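Local coordinates for protein 433aa long hypothetical phosphoribosylglycinamide formyl transferase (Pyrococcus horikoshii, PDB 2DWC) that belongs to the ATP-grasp superfamily, has no established function, and holds adenosine-5'-diphosphate in a pocket of its ATP-grasp domain, at residues Lys32-Glu37 / Leu316-Val321; Glu213-His218 / Arg261-Ile266; Lys231-Tyr236 / His297-Val302; Pro309-Phe314 / Leu324-Glu329; Ala390-Lys395 / Arg402-Val407. All blocks are in the same frame, centred on the assembly; numbering follows the deposited sequence.

Interaction 1 of 5, residues Lys32-Glu37 / Leu316-Val321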
# COMPACT_ATOMS: atom_id res chain seq x y z
N LYS B 32 0.50 -2.49 11.14
CA LYS B 32 1.37 -1.84 10.14
C LYS B 32 0.57 -1.46 8.89
O LYS B 32 0.77 -0.37 8.34
CB LYS B 32 2.52 -2.80 9.75
CG LYS B 32 3.52 -2.21 8.79
CD LYS B 32 4.60 -3.28 8.48
CE LYS B 32 5.85 -2.64 7.91
NZ LYS B 32 6.85 -3.71 7.52
N GLU B 33 -0.29 -2.38 8.40
CA GLU B 33 -1.09 -2.06 7.23
C GLU B 33 -2.17 -0.99 7.51
O GLU B 33 -2.47 -0.16 6.62
CB GLU B 33 -1.69 -3.35 6.61
CG GLU B 33 -0.60 -4.13 5.82
CD GLU B 33 -0.19 -3.46 4.48
OE1 GLU B 33 0.88 -3.85 3.93
OE2 GLU B 33 -0.94 -2.57 3.95
N ILE B 34 -2.70 -0.93 8.73
CA ILE B 34 -3.65 0.16 9.04
C ILE B 34 -2.82 1.48 9.02
O ILE B 34 -3.26 2.51 8.51
CB ILE B 34 -4.25 -0.01 10.45
CG1 ILE B 34 -5.14 -1.27 10.48
CG2 ILE B 34 -5.09 1.25 10.85
CD1 ILE B 34 -5.57 -1.65 11.89
N ALA B 35 -1.60 1.43 9.55
CA ALA B 35 -0.78 2.63 9.55
C ALA B 35 -0.47 3.09 8.14
O ALA B 35 -0.40 4.30 7.86
CB ALA B 35 0.55 2.38 10.35
N ILE B 36 -0.21 2.14 7.25
CA ILE B 36 0.09 2.50 5.85
C ILE B 36 -1.12 3.16 5.19
O ILE B 36 -0.98 4.17 4.49
CB ILE B 36 0.56 1.22 5.08
CG1 ILE B 36 2.01 0.92 5.46
CG2 ILE B 36 0.55 1.47 3.56
CD1 ILE B 36 2.49 -0.42 4.96
N GLU B 37 -2.32 2.64 5.40
CA GLU B 37 -3.47 3.36 4.77
C GLU B 37 -3.67 4.73 5.41
O GLU B 37 -3.98 5.73 4.72
CB GLU B 37 -4.74 2.56 4.93
CG GLU B 37 -5.95 3.26 4.25
CD GLU B 37 -5.80 3.42 2.71
OE1 GLU B 37 -5.03 2.66 2.04
OE2 GLU B 37 -6.49 4.31 2.19
N LEU B 316 -10.44 -0.76 5.17
CA LEU B 316 -11.90 -0.76 5.46
C LEU B 316 -12.07 -0.41 6.94
O LEU B 316 -12.94 0.37 7.29
CB LEU B 316 -12.52 -2.13 5.21
CG LEU B 316 -12.65 -2.45 3.71
CD1 LEU B 316 -13.02 -3.91 3.51
CD2 LEU B 316 -13.72 -1.51 3.07
N HIS B 317 -11.24 -1.00 7.78
CA HIS B 317 -11.32 -0.71 9.22
C HIS B 317 -11.03 0.76 9.47
O HIS B 317 -11.75 1.42 10.21
CB HIS B 317 -10.26 -1.55 9.97
CG HIS B 317 -10.44 -1.60 11.45
ND1 HIS B 317 -11.63 -1.96 12.06
CD2 HIS B 317 -9.55 -1.41 12.45
CE1 HIS B 317 -11.45 -2.01 13.37
NE2 HIS B 317 -10.20 -1.67 13.64
N LEU B 318 -9.94 1.25 8.90
CA LEU B 318 -9.56 2.65 9.14
C LEU B 318 -10.67 3.62 8.69
O LEU B 318 -11.03 4.57 9.40
CB LEU B 318 -8.27 2.98 8.38
CG LEU B 318 -7.83 4.44 8.53
CD1 LEU B 318 -7.44 4.72 9.99
CD2 LEU B 318 -6.65 4.72 7.60
N ARG B 319 -11.18 3.39 7.49
CA ARG B 319 -12.25 4.28 7.01
C ARG B 319 -13.44 4.22 7.94
O ARG B 319 -13.99 5.26 8.33
CB ARG B 319 -12.65 3.87 5.57
CG ARG B 319 -11.56 4.35 4.54
CD ARG B 319 -11.76 3.75 3.17
NE ARG B 319 -12.98 4.25 2.55
CZ ARG B 319 -13.07 4.78 1.32
NH1 ARG B 319 -12.00 4.92 0.55
NH2 ARG B 319 -14.26 5.15 0.83
N ALA B 320 -13.83 3.02 8.31
CA ALA B 320 -15.00 2.88 9.17
C ALA B 320 -14.80 3.64 10.47
O ALA B 320 -15.69 4.37 10.88
CB ALA B 320 -15.28 1.38 9.50
N VAL B 321 -13.64 3.47 11.13
CA VAL B 321 -13.47 4.12 12.45
C VAL B 321 -13.16 5.61 12.47
O VAL B 321 -13.23 6.24 13.54
CB VAL B 321 -12.46 3.32 13.35
CG1 VAL B 321 -12.84 1.85 13.35
CG2 VAL B 321 -11.01 3.49 12.85
O HOH W 1 -9.25 4.02 0.80
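L318 lays its CD2 methyl over the base of E37, 3.7 Å from E37 CG and equally near the backbone C of the same residue. With CG anti to its backbone N (chi1 178°), the leucine extends from its helix toward the other. Its second methyl faces I34, where CG2 comes to 4.3 Å from L318 CD1. The preceding residue, H317, takes the tip of the same isoleucine: I34 CD1 sits at the imidazole edge, near the ring plane and 4.0 Å from H317 CD2, while V321 CG1 leans over one ring face. H317 ND1 is hydrogen-bonded to the backbone N of I275, which helps to fix the ring's rotation. The axes of the two helical segments approach to 9.5 Å and cross at -61°. Helix 29-40 directly follows strand 21-25 in the preATP-grasp domain, a Rossmann-like fold, and I22 on that strand touches both I34 and L318. The polar link lies at one side. A water donates to E37 OE2 over 3.1 Å and accepts from R319 NH1 over 2.9 Å, lying in plane at the guanidinium edge. E37 OE2 also forms a salt bridge with R374 of the second subunit, and R319 NH2 is hydrogen-bonded to P325 O.

Interaction 2 of 5, residues Glu213-His218 / Arg261-Ile266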
# COMPACT_ATOMS: atom_id res chain seq x y z
N GLU B 213 -15.67 -14.14 7.90
CA GLU B 213 -16.45 -13.14 7.19
C GLU B 213 -16.03 -11.78 7.78
O GLU B 213 -16.25 -11.50 8.98
CB GLU B 213 -17.96 -13.35 7.39
CG GLU B 213 -18.80 -12.29 6.69
CD GLU B 213 -18.46 -12.13 5.20
OE1 GLU B 213 -18.19 -13.16 4.55
OE2 GLU B 213 -18.48 -10.98 4.68
N LEU B 214 -15.46 -10.93 6.92
CA LEU B 214 -14.95 -9.62 7.36
C LEU B 214 -15.98 -8.53 7.30
O LEU B 214 -15.81 -7.51 6.61
CB LEU B 214 -13.73 -9.27 6.48
CG LEU B 214 -12.57 -10.26 6.66
CD1 LEU B 214 -11.56 -10.08 5.49
CD2 LEU B 214 -11.90 -10.05 8.04
N ALA B 215 -17.09 -8.72 8.04
CA ALA B 215 -18.18 -7.72 8.06
C ALA B 215 -17.68 -6.37 8.61
O ALA B 215 -16.96 -6.32 9.61
CB ALA B 215 -19.32 -8.23 8.93
N VAL B 216 -18.02 -5.29 7.94
CA VAL B 216 -17.60 -3.97 8.44
C VAL B 216 -18.78 -3.06 8.69
O VAL B 216 -19.63 -2.86 7.80
CB VAL B 216 -16.55 -3.29 7.46
CG1 VAL B 216 -17.11 -3.13 6.04
CG2 VAL B 216 -16.14 -1.90 7.99
N ARG B 217 -18.86 -2.52 9.92
CA ARG B 217 -19.90 -1.57 10.32
C ARG B 217 -19.36 -0.18 10.06
O ARG B 217 -18.29 0.16 10.52
CB ARG B 217 -20.23 -1.74 11.81
CG ARG B 217 -21.15 -2.99 12.06
CD ARG B 217 -21.39 -3.28 13.54
NE ARG B 217 -21.93 -2.08 14.18
CZ ARG B 217 -23.22 -1.78 14.24
NH1 ARG B 217 -24.13 -2.60 13.71
NH2 ARG B 217 -23.60 -0.68 14.86
N HIS B 218 -20.12 0.65 9.37
CA HIS B 218 -19.60 1.99 9.04
C HIS B 218 -20.80 2.88 8.69
O HIS B 218 -21.91 2.37 8.54
CB HIS B 218 -18.68 1.87 7.80
CG HIS B 218 -19.39 1.35 6.58
ND1 HIS B 218 -19.94 2.18 5.62
CD2 HIS B 218 -19.62 0.08 6.16
CE1 HIS B 218 -20.47 1.44 4.65
NE2 HIS B 218 -20.29 0.17 4.96
N ARG B 261 -25.84 -13.79 6.71
CA ARG B 261 -26.91 -13.66 7.69
C ARG B 261 -26.41 -13.81 9.14
O ARG B 261 -26.80 -13.03 10.03
CB ARG B 261 -28.00 -14.73 7.39
CG ARG B 261 -29.28 -14.59 8.23
CD ARG B 261 -30.22 -15.81 8.08
NE ARG B 261 -29.73 -17.01 8.77
CZ ARG B 261 -29.75 -17.18 10.09
NH1 ARG B 261 -30.22 -16.23 10.89
NH2 ARG B 261 -29.30 -18.32 10.61
N ILE B 262 -25.58 -14.82 9.37
CA ILE B 262 -25.05 -15.10 10.71
C ILE B 262 -24.12 -13.96 11.14
O ILE B 262 -24.20 -13.45 12.28
CB ILE B 262 -24.30 -16.45 10.71
CG1 ILE B 262 -25.34 -17.58 10.71
CG2 ILE B 262 -23.40 -16.59 11.94
CD1 ILE B 262 -24.81 -18.91 10.41
N ALA B 263 -23.23 -13.54 10.23
CA ALA B 263 -22.33 -12.42 10.56
C ALA B 263 -23.15 -11.17 10.93
O ALA B 263 -22.85 -10.48 11.91
CB ALA B 263 -21.36 -12.11 9.32
N LYS B 264 -24.20 -10.87 10.17
CA LYS B 264 -25.00 -9.68 10.46
C LYS B 264 -25.63 -9.72 11.85
O LYS B 264 -25.65 -8.70 12.57
CB LYS B 264 -26.09 -9.50 9.39
CG LYS B 264 -27.04 -8.30 9.60
CD LYS B 264 -26.36 -6.98 9.40
CE LYS B 264 -27.37 -5.86 9.06
NZ LYS B 264 -28.37 -5.60 10.15
N ARG B 265 -26.15 -10.89 12.23
CA ARG B 265 -26.79 -11.03 13.54
C ARG B 265 -25.75 -10.80 14.64
O ARG B 265 -26.05 -10.19 15.66
CB ARG B 265 -27.40 -12.43 13.69
CG ARG B 265 -28.79 -12.56 13.06
CD ARG B 265 -29.30 -13.97 13.26
NE ARG B 265 -30.71 -14.13 12.96
CZ ARG B 265 -31.69 -13.52 13.62
NH1 ARG B 265 -31.41 -12.69 14.62
NH2 ARG B 265 -32.95 -13.77 13.28
N ILE B 266 -24.52 -11.26 14.41
CA ILE B 266 -23.47 -11.09 15.41
C ILE B 266 -23.00 -9.65 15.49
O ILE B 266 -22.89 -9.08 16.58
CB ILE B 266 -22.29 -12.00 15.11
CG1 ILE B 266 -22.69 -13.46 15.42
CG2 ILE B 266 -21.05 -11.59 15.98
CD1 ILE B 266 -21.75 -14.52 14.79
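The carboxylate of E213 brings neither a face nor an edge against A263; its CD stays 5.0 Å from A263 CB, and the methylenes behind it do the touching. E213 CG approaches A263 CB to 3.7 Å and E213 CB follows at 4.1 Å, so the acid meets the helix through its aliphatic part. Two torsions explain this: CG stands anti to the backbone N, and the chain then bends at chi2 (53°), placing the carboxylate beside P232. The helix's own flat groups lie off the contact, where the guanidinium groups of R261 and R265 lie edge to edge, a proximity of two donors and not a hydrogen bond; R261 NE there has a salt bridge to E258. A215 adds a looser touch, its CB 4.4 Å from A263 CB. Between the two contributors L214 centres an inverse gamma turn, marked by a weak A215 N to E213 O bond of 3.1 Å, and its CB points away from the helix. A single methyl thus serves two residues of segment 213-218, and the segments bury just 92 Å² between them. Helix 253-270 packs here on strand 209-219 of the ATP-grasp domain, which pairs antiparallel with strands 225-238 and 274-283; A263 also reaches M280 on the latter.

Interaction 3 of 5, residues Lys231-Tyr236 / His297-Val302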
# COMPACT_ATOMS: atom_id res chain seq x y z
N LYS B 231 -16.47 -10.87 0.32
CA LYS B 231 -16.66 -12.30 0.09
C LYS B 231 -16.00 -13.08 1.24
O LYS B 231 -14.98 -12.66 1.79
CB LYS B 231 -16.00 -12.69 -1.25
CG LYS B 231 -16.77 -12.24 -2.45
CD LYS B 231 -17.93 -13.25 -2.63
CE LYS B 231 -18.70 -13.03 -3.89
NZ LYS B 231 -19.66 -14.17 -4.08
N PRO B 232 -16.57 -14.22 1.64
CA PRO B 232 -15.99 -15.02 2.72
C PRO B 232 -14.52 -15.40 2.41
O PRO B 232 -14.15 -15.63 1.24
CB PRO B 232 -16.89 -16.29 2.75
CG PRO B 232 -18.21 -15.78 2.27
CD PRO B 232 -17.84 -14.81 1.15
N VAL B 233 -13.70 -15.49 3.44
CA VAL B 233 -12.30 -15.85 3.29
C VAL B 233 -12.09 -17.25 3.83
O VAL B 233 -12.35 -17.51 5.00
CB VAL B 233 -11.38 -14.83 4.10
CG1 VAL B 233 -9.97 -15.38 4.32
CG2 VAL B 233 -11.34 -13.51 3.34
N GLY B 234 -11.63 -18.17 2.98
CA GLY B 234 -11.37 -19.49 3.51
C GLY B 234 -9.98 -19.58 4.16
O GLY B 234 -9.09 -18.79 3.82
N HIS B 235 -9.78 -20.51 5.10
CA HIS B 235 -8.45 -20.68 5.69
C HIS B 235 -8.30 -21.99 6.42
O HIS B 235 -9.27 -22.70 6.64
CB HIS B 235 -8.15 -19.54 6.68
CG HIS B 235 -9.12 -19.43 7.82
ND1 HIS B 235 -8.93 -20.06 9.03
CD2 HIS B 235 -10.29 -18.74 7.94
CE1 HIS B 235 -9.93 -19.76 9.85
NE2 HIS B 235 -10.76 -18.95 9.21
N TYR B 236 -7.07 -22.33 6.80
CA TYR B 236 -6.89 -23.56 7.56
C TYR B 236 -5.97 -23.32 8.76
O TYR B 236 -4.84 -22.83 8.62
CB TYR B 236 -6.41 -24.69 6.63
CG TYR B 236 -4.98 -24.63 6.18
CD1 TYR B 236 -3.95 -25.07 7.03
CD2 TYR B 236 -4.65 -24.17 4.92
CE1 TYR B 236 -2.61 -25.04 6.63
CE2 TYR B 236 -3.31 -24.14 4.50
CZ TYR B 236 -2.30 -24.58 5.36
OH TYR B 236 -0.97 -24.54 4.95
N HIS B 297 -8.27 -9.30 11.15
CA HIS B 297 -7.80 -10.61 11.55
C HIS B 297 -6.72 -11.07 10.55
O HIS B 297 -6.79 -10.72 9.36
CB HIS B 297 -9.01 -11.56 11.50
CG HIS B 297 -8.76 -12.89 12.12
ND1 HIS B 297 -8.44 -13.04 13.46
CD2 HIS B 297 -8.80 -14.14 11.60
CE1 HIS B 297 -8.30 -14.33 13.73
NE2 HIS B 297 -8.51 -15.02 12.62
N ASP B 298 -5.79 -11.90 11.01
CA ASP B 298 -4.74 -12.31 10.11
C ASP B 298 -5.15 -12.98 8.80
O ASP B 298 -4.55 -12.71 7.76
CB ASP B 298 -3.67 -13.16 10.85
CG ASP B 298 -4.26 -14.33 11.64
OD1 ASP B 298 -3.52 -14.88 12.49
OD2 ASP B 298 -5.43 -14.71 11.41
N THR B 299 -6.22 -13.78 8.82
CA THR B 299 -6.65 -14.47 7.60
C THR B 299 -7.05 -13.45 6.55
O THR B 299 -6.94 -13.70 5.35
CB THR B 299 -7.84 -15.39 7.89
OG1 THR B 299 -8.93 -14.59 8.38
CG2 THR B 299 -7.43 -16.44 8.97
N GLY B 300 -7.47 -12.28 7.03
CA GLY B 300 -7.87 -11.19 6.14
C GLY B 300 -6.73 -10.53 5.39
O GLY B 300 -6.99 -9.67 4.56
N MET B 301 -5.48 -10.92 5.65
CA MET B 301 -4.38 -10.31 4.88
C MET B 301 -4.52 -10.62 3.40
O MET B 301 -3.99 -9.91 2.58
CB MET B 301 -3.00 -10.75 5.40
CG MET B 301 -2.58 -9.94 6.66
SD MET B 301 -0.86 -10.34 7.13
CE MET B 301 -1.08 -11.81 8.12
N VAL B 302 -5.27 -11.66 3.06
CA VAL B 302 -5.48 -11.92 1.62
C VAL B 302 -6.08 -10.70 0.90
O VAL B 302 -5.81 -10.46 -0.29
CB VAL B 302 -6.39 -13.16 1.44
CG1 VAL B 302 -7.78 -12.91 2.01
CG2 VAL B 302 -6.48 -13.49 -0.08
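H235 leaves its strand with CB already 3.9 Å from T299 CG2, and the methyl then covers the ring root, 3.6 Å from H235 CG. CD2 follows at 3.8 Å from the same methyl carbon, with ND1 almost as near, whereas H235 NE2 at the tip is 4.2 Å from it. This is a CH-pi contact over one face: T299 CG2 lies 3.8 Å from the H235 ring centroid, 17° off the normal. A chi1 of 59° sets CG between the backbone N and carbonyl carbon, and chi2 of 92° turns that face to the threonine. NE2 is hydrogen-bonded to E279 OE1, and T299 OG1 to T212 OG1, which restrains both partners. Beside them, V233 CG2 and V302 CG1 meet tip to tip at 3.8 Å, while V233 CG1 rests 3.6 Å from T299 O. The side chain of H235 is about 5 Å from the bound adenosine-5'-diphosphate. Strand 225-238 here runs between strands 209-219 and 241-247, and the 3-10 segment 298-301 packs against it.

Interaction 4 of 5, residues Pro309-Phe314 / Leu324-Glu329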
# COMPACT_ATOMS: atom_id res chain seq x y z
N PRO B 309 -7.16 -1.35 -4.45
CA PRO B 309 -6.34 -0.46 -3.64
C PRO B 309 -7.15 0.45 -2.73
O PRO B 309 -8.22 0.96 -3.11
CB PRO B 309 -5.52 0.30 -4.69
CG PRO B 309 -6.34 0.23 -5.91
CD PRO B 309 -6.95 -1.13 -5.90
N GLY B 310 -6.66 0.60 -1.50
CA GLY B 310 -7.36 1.43 -0.53
C GLY B 310 -8.57 0.72 0.06
O GLY B 310 -9.38 1.36 0.72
N PHE B 311 -8.71 -0.59 -0.19
CA PHE B 311 -9.87 -1.32 0.33
C PHE B 311 -9.58 -2.68 0.99
O PHE B 311 -10.47 -3.50 1.12
CB PHE B 311 -10.93 -1.46 -0.77
CG PHE B 311 -11.66 -0.18 -1.05
CD1 PHE B 311 -11.43 0.55 -2.22
CD2 PHE B 311 -12.57 0.33 -0.11
CE1 PHE B 311 -12.11 1.76 -2.45
CE2 PHE B 311 -13.25 1.53 -0.32
CZ PHE B 311 -13.02 2.25 -1.49
N SER B 312 -8.32 -2.93 1.39
CA SER B 312 -8.05 -4.17 2.13
C SER B 312 -8.81 -4.06 3.45
O SER B 312 -9.36 -3.01 3.78
CB SER B 312 -6.54 -4.26 2.51
OG SER B 312 -6.28 -3.23 3.48
N GLU B 313 -8.82 -5.14 4.24
CA GLU B 313 -9.53 -5.08 5.51
C GLU B 313 -8.97 -3.96 6.39
O GLU B 313 -9.67 -3.44 7.24
CB GLU B 313 -9.47 -6.43 6.29
CG GLU B 313 -8.03 -6.93 6.56
CD GLU B 313 -7.99 -8.01 7.66
OE1 GLU B 313 -6.90 -8.63 7.82
OE2 GLU B 313 -9.01 -8.21 8.36
N PHE B 314 -7.68 -3.64 6.21
CA PHE B 314 -7.07 -2.58 7.05
C PHE B 314 -7.59 -1.20 6.71
O PHE B 314 -7.83 -0.39 7.63
CB PHE B 314 -5.55 -2.69 6.88
CG PHE B 314 -5.07 -4.08 7.10
CD1 PHE B 314 -5.18 -4.67 8.35
CD2 PHE B 314 -4.60 -4.84 6.01
CE1 PHE B 314 -4.83 -6.01 8.54
CE2 PHE B 314 -4.25 -6.18 6.18
CZ PHE B 314 -4.37 -6.78 7.46
N LEU B 324 -15.66 7.58 7.92
CA LEU B 324 -15.75 7.81 6.47
C LEU B 324 -16.65 6.74 5.86
O LEU B 324 -16.85 5.65 6.41
CB LEU B 324 -14.34 7.73 5.84
CG LEU B 324 -13.43 8.86 6.35
CD1 LEU B 324 -11.95 8.55 5.94
CD2 LEU B 324 -13.83 10.20 5.79
N PRO B 325 -17.17 7.02 4.66
CA PRO B 325 -18.03 6.05 3.99
C PRO B 325 -17.20 4.96 3.29
O PRO B 325 -15.97 5.08 3.08
CB PRO B 325 -18.80 6.91 2.97
CG PRO B 325 -17.87 8.01 2.67
CD PRO B 325 -17.19 8.33 3.99
N ILE B 326 -17.88 3.87 2.94
CA ILE B 326 -17.27 2.77 2.21
C ILE B 326 -18.30 2.37 1.14
O ILE B 326 -19.43 1.96 1.47
CB ILE B 326 -17.03 1.55 3.10
CG1 ILE B 326 -15.97 1.89 4.18
CG2 ILE B 326 -16.63 0.34 2.21
CD1 ILE B 326 -15.84 0.80 5.32
N PRO B 327 -17.94 2.50 -0.14
CA PRO B 327 -18.88 2.12 -1.22
C PRO B 327 -19.21 0.63 -1.19
O PRO B 327 -18.35 -0.23 -0.91
CB PRO B 327 -18.11 2.48 -2.50
CG PRO B 327 -17.10 3.48 -2.06
CD PRO B 327 -16.68 3.04 -0.70
N GLY B 328 -20.45 0.29 -1.53
CA GLY B 328 -20.82 -1.11 -1.55
C GLY B 328 -21.80 -1.39 -2.69
O GLY B 328 -22.18 -0.49 -3.44
N GLU B 329 -22.21 -2.65 -2.84
CA GLU B 329 -23.15 -3.01 -3.89
C GLU B 329 -24.31 -3.80 -3.26
O GLU B 329 -24.10 -4.84 -2.68
CB GLU B 329 -22.44 -3.87 -4.94
CG GLU B 329 -23.23 -4.13 -6.19
CD GLU B 329 -22.57 -5.18 -7.08
OE1 GLU B 329 -23.03 -5.35 -8.24
OE2 GLU B 329 -21.59 -5.83 -6.63
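F311 holds CG anti to its own carbonyl carbon (chi1 -74°), and chi2 of 108° then turns the ring so that CE2 and CZ lead toward P327. Both ring carbons lie 3.8 Å from P327 CD, which comes in obliquely, and the two side chains cross at about a right angle. I326 makes the looser neighbouring touch, its CG2 4.4 Å from F311 CE2. The contact is apolar, burying 96 Å² over the two segments. F337 meets the phenyl ring with the planes inclined by about 40°, and A371 of the second subunit packs on it too; P327 likewise touches L366 of that subunit, placing this buried group at the dimer interface. A polar tie comes from R335, whose NH1 is hydrogen-bonded to I326 O. Just after F311 the chain turns into a helix. E313 CG lies 3.7 Å above the centre of the F314 ring, and S312 OG accepts from F314 N over 3.1 Å, a weak bond. The arrangement is thus that of a serine N-cap opening helix 313-322, with the loop that leaves the helix's far end brought back against the residue preceding the cap.

Interaction 5 of 5, residues Ala390-Lys395 / Arg402-Val407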
# COMPACT_ATOMS: atom_id res chain seq x y z
N ALA B 390 3.54 -14.61 1.87
CA ALA B 390 3.59 -14.61 0.42
C ALA B 390 2.12 -14.31 0.02
O ALA B 390 1.18 -14.80 0.67
CB ALA B 390 4.00 -16.02 -0.12
N LEU B 391 1.94 -13.49 -1.02
CA LEU B 391 0.60 -13.12 -1.53
C LEU B 391 0.59 -13.53 -3.00
O LEU B 391 1.56 -13.30 -3.69
CB LEU B 391 0.41 -11.61 -1.54
CG LEU B 391 -0.20 -10.85 -0.37
CD1 LEU B 391 -0.10 -9.34 -0.65
CD2 LEU B 391 -1.65 -11.27 -0.21
N ALA B 392 -0.51 -14.10 -3.49
CA ALA B 392 -0.56 -14.47 -4.89
C ALA B 392 -2.00 -14.28 -5.37
O ALA B 392 -2.94 -14.47 -4.60
CB ALA B 392 -0.14 -15.93 -5.08
N TRP B 393 -2.18 -13.94 -6.64
CA TRP B 393 -3.55 -13.77 -7.16
C TRP B 393 -3.70 -14.50 -8.50
O TRP B 393 -2.72 -14.71 -9.22
CB TRP B 393 -3.86 -12.29 -7.37
CG TRP B 393 -2.68 -11.47 -7.97
CD1 TRP B 393 -2.48 -11.15 -9.29
CD2 TRP B 393 -1.50 -10.98 -7.27
NE1 TRP B 393 -1.27 -10.51 -9.46
CE2 TRP B 393 -0.66 -10.39 -8.24
CE3 TRP B 393 -1.09 -11.00 -5.93
CZ2 TRP B 393 0.59 -9.81 -7.90
CZ3 TRP B 393 0.15 -10.42 -5.59
CH2 TRP B 393 0.97 -9.83 -6.58
N ASP B 394 -4.94 -14.83 -8.84
CA ASP B 394 -5.20 -15.53 -10.11
C ASP B 394 -6.70 -15.58 -10.29
O ASP B 394 -7.46 -15.47 -9.36
CB ASP B 394 -4.67 -16.96 -10.04
CG ASP B 394 -4.61 -17.61 -11.42
OD1 ASP B 394 -5.58 -18.30 -11.81
OD2 ASP B 394 -3.59 -17.42 -12.10
N LYS B 395 -7.13 -15.74 -11.54
CA LYS B 395 -8.55 -15.88 -11.82
C LYS B 395 -9.09 -17.11 -11.13
O LYS B 395 -10.30 -17.21 -10.84
CB LYS B 395 -8.76 -15.99 -13.33
CG LYS B 395 -8.61 -14.66 -14.02
CD LYS B 395 -8.80 -14.77 -15.53
CE LYS B 395 -8.76 -13.38 -16.19
NZ LYS B 395 -7.50 -12.64 -15.89
N ARG B 402 -2.13 -22.45 -4.35
CA ARG B 402 -0.91 -23.23 -4.56
C ARG B 402 0.28 -22.33 -4.80
O ARG B 402 1.38 -22.61 -4.33
CB ARG B 402 -1.08 -24.21 -5.75
CG ARG B 402 -1.82 -25.49 -5.38
CD ARG B 402 -1.83 -26.50 -6.57
NE ARG B 402 -2.36 -25.91 -7.80
CZ ARG B 402 -3.64 -25.96 -8.19
NH1 ARG B 402 -4.55 -26.59 -7.45
NH2 ARG B 402 -4.01 -25.36 -9.31
N LYS B 403 0.07 -21.23 -5.52
CA LYS B 403 1.19 -20.33 -5.78
C LYS B 403 1.74 -19.62 -4.53
O LYS B 403 2.97 -19.51 -4.38
CB LYS B 403 0.77 -19.32 -6.81
CG LYS B 403 1.86 -18.39 -7.22
CD LYS B 403 1.39 -17.60 -8.42
CE LYS B 403 1.55 -18.40 -9.71
NZ LYS B 403 1.33 -17.55 -10.90
N ALA B 404 0.84 -19.12 -3.67
CA ALA B 404 1.28 -18.47 -2.43
C ALA B 404 2.08 -19.48 -1.61
O ALA B 404 3.12 -19.16 -1.04
CB ALA B 404 0.06 -17.95 -1.61
N GLU B 405 1.59 -20.71 -1.53
CA GLU B 405 2.33 -21.74 -0.80
C GLU B 405 3.71 -21.98 -1.40
O GLU B 405 4.72 -22.08 -0.66
CB GLU B 405 1.55 -23.05 -0.79
CG GLU B 405 2.23 -24.14 -0.01
CD GLU B 405 1.42 -25.43 -0.06
OE1 GLU B 405 0.79 -25.70 -1.12
OE2 GLU B 405 1.42 -26.17 0.94
N MET B 406 3.79 -22.10 -2.73
CA MET B 406 5.06 -22.33 -3.37
C MET B 406 6.05 -21.19 -3.12
O MET B 406 7.21 -21.43 -2.84
CB MET B 406 4.85 -22.55 -4.88
CG MET B 406 6.13 -22.54 -5.68
SD MET B 406 5.84 -22.84 -7.44
CE MET B 406 5.31 -21.17 -8.07
N VAL B 407 5.59 -19.94 -3.24
CA VAL B 407 6.45 -18.77 -2.99
C VAL B 407 6.95 -18.76 -1.53
O VAL B 407 8.14 -18.57 -1.27
CB VAL B 407 5.69 -17.44 -3.32
CG1 VAL B 407 6.53 -16.20 -2.86
CG2 VAL B 407 5.47 -17.35 -4.84
O HOH W 2 -1.45 -16.59 -10.85
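A strand-to-helix connection in the PurT C-terminal region brings strand 386-393 against the helix that follows it, 397-409, their segment axes 7.0 Å apart and roughly antiparallel, at 150° between their directions. Alanines make the close approach possible. A390 CB sits 3.4 Å from A404 O and 3.7 Å from V407 CG1, touching both backbone and side chain of the helix. Two residues on, A392 CB comes to 3.6 Å from A404 N, with the A404 methyl close by. The same carbon lies 3.8 Å from K403 CG, so the aliphatic run of the lysine covers A392. K403 starts with CG anti to the backbone N and bends at chi3 (-81°), which carries NZ toward the strand's end. There one water bridges the two segments: it donates to W393 O at 2.8 Å and to D394 OD2 at 2.6 Å, and accepts from K403 NZ at 2.9 Å. K403 NZ is also hydrogen-bonded to P369 O. L391 and W393 set off with their CB atoms away from the helix; W393 packs on P308 of the second subunit. Strand 386-393 runs between strands 343-349 and 371-375, and the helix lies along one side of it, V407 touching A371 and V373, and A404 touching H346.

All five contacts are largely buried, but their settings differ. The centre of interaction 3 lies about 9 Å from the centre of the chain, the most central, and its ring-face contact lies near the nucleotide; the centre of interaction 5, about 21 Å from the chain's centre, is the most peripheral. Interactions 1 and 4 share helix 313-322, touch each other through R319, and border the second subunit. Interactions 2 and 3, whose segments no other subunit touches, use neighbouring strands of one mixed sheet, which interaction 5 also reaches. None of the five relies on a direct hydrogen bond between its segments: interactions 2, 3 and 4 meet largely through carbon atoms, whereas 1 and 5 add a water between charged side chains.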